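Local coordinates for NADH oxidase (Thermus thermophilus, PDB 6RVB), which is an FAD-containing flavoprotein that reduces coenzyme A disulfide with NADH, in the class-III pyridine nucleotide-disulfide oxidoreductase family, at residues 38-46 with 58-68. Numbering follows the deposited sequence.
Sequences WVSYGACGL and ERLVARTPEEF. With FAD (flavin-adenine dinucleotide), chain E.
Glu58 OE2 comes up to the edge of the Trp38 indole, near its plane and 3.6 Å from Trp38 CH2, the carboxylate turned 51° from the ring. Val39 follows, its CG1 set against Pro65 CG and Phe68 CE2. Ser40 is held through backbone and side chain: its carbonyl O takes an almost straight bond from Ala62 N (2.9 Å, 179°), and its CB reaches the edge of the Phe68 ring, one face of which is covered by Arg63 CD. A chi1 of -175° swings Ser40 OG away from the backbone N, beside Ala62 CB and within a weak bond of Arg63 N; OG is also hydrogen-bonded to coenzyme A, and Arg63 NH1 forms a salt bridge with the same ligand. Tyr41 makes a single beta bridge with Val61, and Gly42 N donates to Leu60 O (2.9 Å). Leu60 spreads its branches over Gly45 and Leu46, CD2 lying 3.9 Å from Leu46 CD2. Replacing Leu60 by an alanine would remove both branches and probably open a gap against Gly45 and the Leu46 methyl. The paired segments form one side of the coenzyme A pocket and lead to Cys44, whose SG is covalently linked to coenzyme A and lies 3.5 Å from FAD C10. The loop after strand 29-34 is thus joined mainly to residues 60-63, which lead into helix 65-70, with Phe68 between strand 73-77 and helix 13-24, and Trp38 against helix 136-145.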
loop_
_atom_site.group_PDB
_atom_site.type_symbol
_atom_site.label_atom_id
_atom_site.label_comp_id
_atom_site.label_asym_id
_atom_site.label_seq_id
_atom_site.Cartn_x
_atom_site.Cartn_y
_atom_site.Cartn_z
ATOM N N TRP A 38 -24.884 -3.741 23.694
ATOM C CA TRP A 38 -23.570 -3.118 23.506
ATOM C C TRP A 38 -23.611 -2.137 22.334
ATOM O O TRP A 38 -24.318 -2.300 21.381
ATOM C CB TRP A 38 -22.539 -4.139 23.132
ATOM C CG TRP A 38 -22.181 -5.169 24.097
ATOM C CD1 TRP A 38 -22.815 -6.337 24.337
ATOM C CD2 TRP A 38 -21.029 -5.178 24.873
ATOM N NE1 TRP A 38 -22.133 -7.060 25.257
ATOM C CE2 TRP A 38 -21.023 -6.353 25.600
ATOM C CE3 TRP A 38 -19.977 -4.300 25.020
ATOM C CZ2 TRP A 38 -20.021 -6.663 26.466
ATOM C CZ3 TRP A 38 -18.982 -4.604 25.893
ATOM C CH2 TRP A 38 -19.003 -5.764 26.606
ATOM N N VAL A 39 -22.778 -1.142 22.352
ATOM C CA VAL A 39 -22.898 -0.053 21.401
ATOM C C VAL A 39 -21.481 0.334 20.952
ATOM O O VAL A 39 -20.502 0.204 21.698
ATOM C CB VAL A 39 -23.716 1.150 22.077
ATOM C CG1 VAL A 39 -22.857 2.239 22.636
ATOM C CG2 VAL A 39 -24.714 1.715 21.170
ATOM N N SER A 40 -21.349 0.779 19.728
ATOM C CA SER A 40 -20.065 1.259 19.247
ATOM C C SER A 40 -18.881 0.313 19.425
ATOM O O SER A 40 -17.946 0.635 20.130
ATOM C CB SER A 40 -19.764 2.591 19.894
ATOM O OG SER A 40 -18.594 3.138 19.365
ATOM N N TYR A 41 -18.887 -0.834 18.763
ATOM C CA TYR A 41 -17.818 -1.800 18.957
ATOM C C TYR A 41 -17.398 -2.418 17.620
ATOM O O TYR A 41 -18.102 -2.400 16.620
ATOM C CB TYR A 41 -18.285 -2.880 19.941
ATOM C CG TYR A 41 -19.478 -3.677 19.409
ATOM C CD1 TYR A 41 -20.747 -3.270 19.629
ATOM C CD2 TYR A 41 -19.296 -4.833 18.638
ATOM C CE1 TYR A 41 -21.776 -3.965 19.119
ATOM C CE2 TYR A 41 -20.336 -5.524 18.121
ATOM C CZ TYR A 41 -21.593 -5.096 18.369
ATOM O OH TYR A 41 -22.726 -5.770 17.903
ATOM N N GLY A 42 -16.228 -3.011 17.585
ATOM C CA GLY A 42 -15.716 -3.414 16.311
ATOM C C GLY A 42 -16.004 -4.833 16.072
ATOM O O GLY A 42 -15.190 -5.627 16.420
ATOM N N ALA A 43 -17.130 -5.154 15.462
ATOM C CA ALA A 43 -17.438 -6.554 15.232
ATOM C C ALA A 43 -16.330 -7.285 14.480
ATOM O O ALA A 43 -16.139 -8.474 14.632
ATOM C CB ALA A 43 -18.687 -6.689 14.524
ATOM N N CYS A 44 -15.568 -6.544 13.718
ATOM C CA CYS A 44 -14.477 -7.065 12.927
ATOM C C CYS A 44 -13.399 -7.645 13.773
ATOM O O CYS A 44 -12.586 -8.396 13.293
ATOM C CB CYS A 44 -13.860 -5.957 12.089
ATOM S SG CYS A 44 -14.961 -4.488 11.779
ATOM N N GLY A 45 -13.369 -7.276 15.038
ATOM C CA GLY A 45 -12.311 -7.719 15.907
ATOM C C GLY A 45 -12.644 -9.028 16.601
ATOM O O GLY A 45 -11.749 -9.625 17.266
ATOM N N LEU A 46 -13.894 -9.492 16.463
ATOM C CA LEU A 46 -14.285 -10.702 17.173
ATOM C C LEU A 46 -13.363 -11.904 16.887
ATOM O O LEU A 46 -13.030 -12.675 17.782
ATOM C CB LEU A 46 -15.772 -11.038 16.975
ATOM C CG LEU A 46 -16.790 -10.026 17.530
ATOM C CD1 LEU A 46 -18.101 -10.203 16.806
ATOM C CD2 LEU A 46 -16.957 -10.170 19.023
ATOM N N GLU A 58 -14.190 -6.563 25.945
ATOM C CA GLU A 58 -14.498 -5.119 26.105
ATOM C C GLU A 58 -13.450 -4.331 25.396
ATOM O O GLU A 58 -13.600 -3.189 25.222
ATOM C CB GLU A 58 -14.666 -4.632 27.607
ATOM C CG GLU A 58 -14.319 -5.714 28.786
ATOM C CD GLU A 58 -15.330 -6.976 28.875
ATOM O OE1 GLU A 58 -14.935 -8.194 28.757
ATOM O OE2 GLU A 58 -16.547 -6.746 29.083
ATOM N N ARG A 59 -12.352 -4.945 24.983
ATOM C CA ARG A 59 -11.300 -4.193 24.278
ATOM C C ARG A 59 -11.739 -3.667 22.866
ATOM O O ARG A 59 -11.117 -2.823 22.279
ATOM C CB ARG A 59 -10.036 -5.050 24.233
ATOM C CG ARG A 59 -8.767 -4.299 24.638
ATOM C CD ARG A 59 -8.261 -4.798 25.926
ATOM N NE ARG A 59 -6.803 -4.851 25.900
ATOM C CZ ARG A 59 -6.068 -5.322 26.915
ATOM N NH1 ARG A 59 -6.708 -5.777 28.014
ATOM N NH2 ARG A 59 -4.709 -5.338 26.841
ATOM N N LEU A 60 -12.842 -4.182 22.353
ATOM C CA LEU A 60 -13.304 -3.950 21.010
ATOM C C LEU A 60 -14.253 -2.721 20.997
ATOM O O LEU A 60 -14.738 -2.278 19.976
ATOM C CB LEU A 60 -14.083 -5.187 20.591
ATOM C CG LEU A 60 -13.544 -6.195 19.602
ATOM C CD1 LEU A 60 -12.073 -6.287 19.625
ATOM C CD2 LEU A 60 -14.156 -7.612 19.754
ATOM N N VAL A 61 -14.588 -2.195 22.157
ATOM C CA VAL A 61 -15.556 -1.116 22.207
ATOM C C VAL A 61 -14.770 0.226 22.001
ATOM O O VAL A 61 -13.685 0.444 22.551
ATOM C CB VAL A 61 -16.262 -1.096 23.545
ATOM C CG1 VAL A 61 -15.251 -0.705 24.602
ATOM C CG2 VAL A 61 -17.292 -0.001 23.553
ATOM N N ALA A 62 -15.322 1.129 21.212
ATOM C CA ALA A 62 -14.656 2.358 20.849
ATOM C C ALA A 62 -15.094 3.469 21.777
ATOM O O ALA A 62 -14.314 4.245 22.281
ATOM C CB ALA A 62 -15.073 2.705 19.418
ATOM N N ARG A 63 -16.373 3.570 21.990
ATOM C CA ARG A 63 -16.868 4.542 22.882
ATOM C C ARG A 63 -17.904 3.857 23.763
ATOM O O ARG A 63 -18.664 3.048 23.278
ATOM C CB ARG A 63 -17.532 5.618 22.095
ATOM C CG ARG A 63 -17.606 6.893 22.851
ATOM C CD ARG A 63 -17.692 8.081 21.987
ATOM N NE ARG A 63 -16.476 8.223 21.246
ATOM C CZ ARG A 63 -16.400 8.990 20.196
ATOM N NH1 ARG A 63 -17.475 9.672 19.849
ATOM N NH2 ARG A 63 -15.265 9.084 19.531
ATOM N N THR A 64 -17.911 4.155 25.072
ATOM C CA THR A 64 -18.814 3.529 26.069
ATOM C C THR A 64 -19.954 4.433 26.241
ATOM O O THR A 64 -19.836 5.603 25.905
ATOM C CB THR A 64 -18.146 3.341 27.479
ATOM O OG1 THR A 64 -17.780 4.608 28.023
ATOM C CG2 THR A 64 -16.900 2.474 27.422
ATOM N N PRO A 65 -21.070 3.918 26.771
ATOM C CA PRO A 65 -22.257 4.780 26.756
ATOM C C PRO A 65 -22.056 5.870 27.761
ATOM O O PRO A 65 -22.672 6.924 27.570
ATOM C CB PRO A 65 -23.411 3.822 27.126
ATOM C CG PRO A 65 -22.926 2.571 26.830
ATOM C CD PRO A 65 -21.449 2.613 27.259
ATOM N N GLU A 66 -21.175 5.639 28.742
ATOM C CA GLU A 66 -20.762 6.740 29.604
ATOM C C GLU A 66 -19.958 7.837 28.841
ATOM O O GLU A 66 -20.249 9.035 29.030
ATOM C CB GLU A 66 -20.121 6.262 30.934
ATOM C CG GLU A 66 -19.684 7.384 31.904
ATOM C CD GLU A 66 -20.868 8.208 32.499
ATOM O OE1 GLU A 66 -22.048 7.770 32.366
ATOM O OE2 GLU A 66 -20.606 9.295 33.107
ATOM N N GLU A 67 -19.005 7.462 27.962
ATOM C CA GLU A 67 -18.230 8.494 27.275
ATOM C C GLU A 67 -19.169 9.244 26.318
ATOM O O GLU A 67 -19.089 10.463 26.188
ATOM C CB GLU A 67 -17.036 7.937 26.556
ATOM C CG GLU A 67 -16.323 6.857 27.311
ATOM C CD GLU A 67 -15.101 6.233 26.557
ATOM O OE1 GLU A 67 -15.270 5.309 25.712
ATOM O OE2 GLU A 67 -13.950 6.635 26.837
ATOM N N PHE A 68 -20.081 8.536 25.665
ATOM C CA PHE A 68 -21.045 9.199 24.859
ATOM C C PHE A 68 -21.821 10.242 25.659
ATOM O O PHE A 68 -22.010 11.381 25.204
ATOM C CB PHE A 68 -22.015 8.192 24.320
ATOM C CG PHE A 68 -21.658 7.678 22.955
ATOM C CD1 PHE A 68 -21.646 8.523 21.841
ATOM C CD2 PHE A 68 -21.334 6.322 22.772
ATOM C CE1 PHE A 68 -21.294 8.025 20.587
ATOM C CE2 PHE A 68 -20.989 5.828 21.544
ATOM C CZ PHE A 68 -20.985 6.679 20.448
HETATM P PA FAD E . -24.456 -3.643 12.817
HETATM O O1A FAD E . -25.056 -5.010 12.195
HETATM O O2A FAD E . -22.967 -3.502 13.201
HETATM O O5B FAD E . -25.331 -3.179 14.157
HETATM C C5B FAD E . -26.797 -3.099 14.167
HETATM C C4B FAD E . -27.350 -3.071 15.593
HETATM O O4B FAD E . -28.597 -2.403 15.518
HETATM C C3B FAD E . -27.493 -4.468 16.176
HETATM O O3B FAD E . -26.670 -4.675 17.381
HETATM C C2B FAD E . -28.919 -4.463 16.521
HETATM O O2B FAD E . -28.857 -4.988 17.848
HETATM C C1B FAD E . -29.416 -2.987 16.433
HETATM N N9A FAD E . -30.845 -2.991 15.968
HETATM C C8A FAD E . -31.374 -3.733 14.939
HETATM N N7A FAD E . -32.731 -3.644 14.871
HETATM C C5A FAD E . -33.102 -2.804 15.868
HETATM C C6A FAD E . -34.418 -2.277 16.327
HETATM N N6A FAD E . -35.527 -2.648 15.620
HETATM N N1A FAD E . -34.410 -1.451 17.411
HETATM C C2A FAD E . -33.218 -1.108 18.034
HETATM N N3A FAD E . -31.952 -1.529 17.701
HETATM C C4A FAD E . -31.864 -2.372 16.612
HETATM N N1 FAD E . -15.957 -5.030 8.074
HETATM C C2 FAD E . -14.799 -4.575 7.497
HETATM O O2 FAD E . -14.796 -3.498 6.827
HETATM N N3 FAD E . -13.657 -5.268 7.671
HETATM C C4 FAD E . -13.553 -6.411 8.435
HETATM O O4 FAD E . -12.458 -7.072 8.616
HETATM C C4X FAD E . -14.779 -6.925 9.125
HETATM N N5 FAD E . -14.692 -8.060 9.908
HETATM C C5X FAD E . -15.852 -8.501 10.493
HETATM C C6 FAD E . -15.827 -9.670 11.293
HETATM C C7 FAD E . -16.998 -10.139 11.920
HETATM C C7M FAD E . -16.905 -11.382 12.760
HETATM C C8 FAD E . -18.305 -9.395 11.758
HETATM C C8M FAD E . -19.592 -9.847 12.397
HETATM C C9 FAD E . -18.347 -8.245 10.941
HETATM C C9A FAD E . -17.187 -7.739 10.289
HETATM N N10 FAD E . -17.258 -6.534 9.489
HETATM C C10 FAD E . -16.040 -6.128 8.884
HETATM C "C1'" FAD E . -18.517 -5.804 9.227
HETATM C "C2'" FAD E . -19.012 -4.929 10.335
HETATM O "O2'" FAD E . -19.456 -5.713 11.434
HETATM C "C3'" FAD E . -20.227 -4.164 9.888
HETATM O "O3'" FAD E . -20.062 -3.735 8.542
HETATM C "C4'" FAD E . -20.316 -2.977 10.864
HETATM O "O4'" FAD E . -20.374 -3.312 12.296
HETATM C "C5'" FAD E . -21.380 -1.951 10.427
HETATM O "O5'" FAD E . -22.685 -2.245 10.911
HETATM P P FAD E . -23.884 -1.186 11.137
HETATM O O1P FAD E . -23.485 -0.132 12.156
HETATM O O2P FAD E . -24.825 -0.833 9.963
HETATM O O3P FAD E . -24.799 -2.265 11.932
#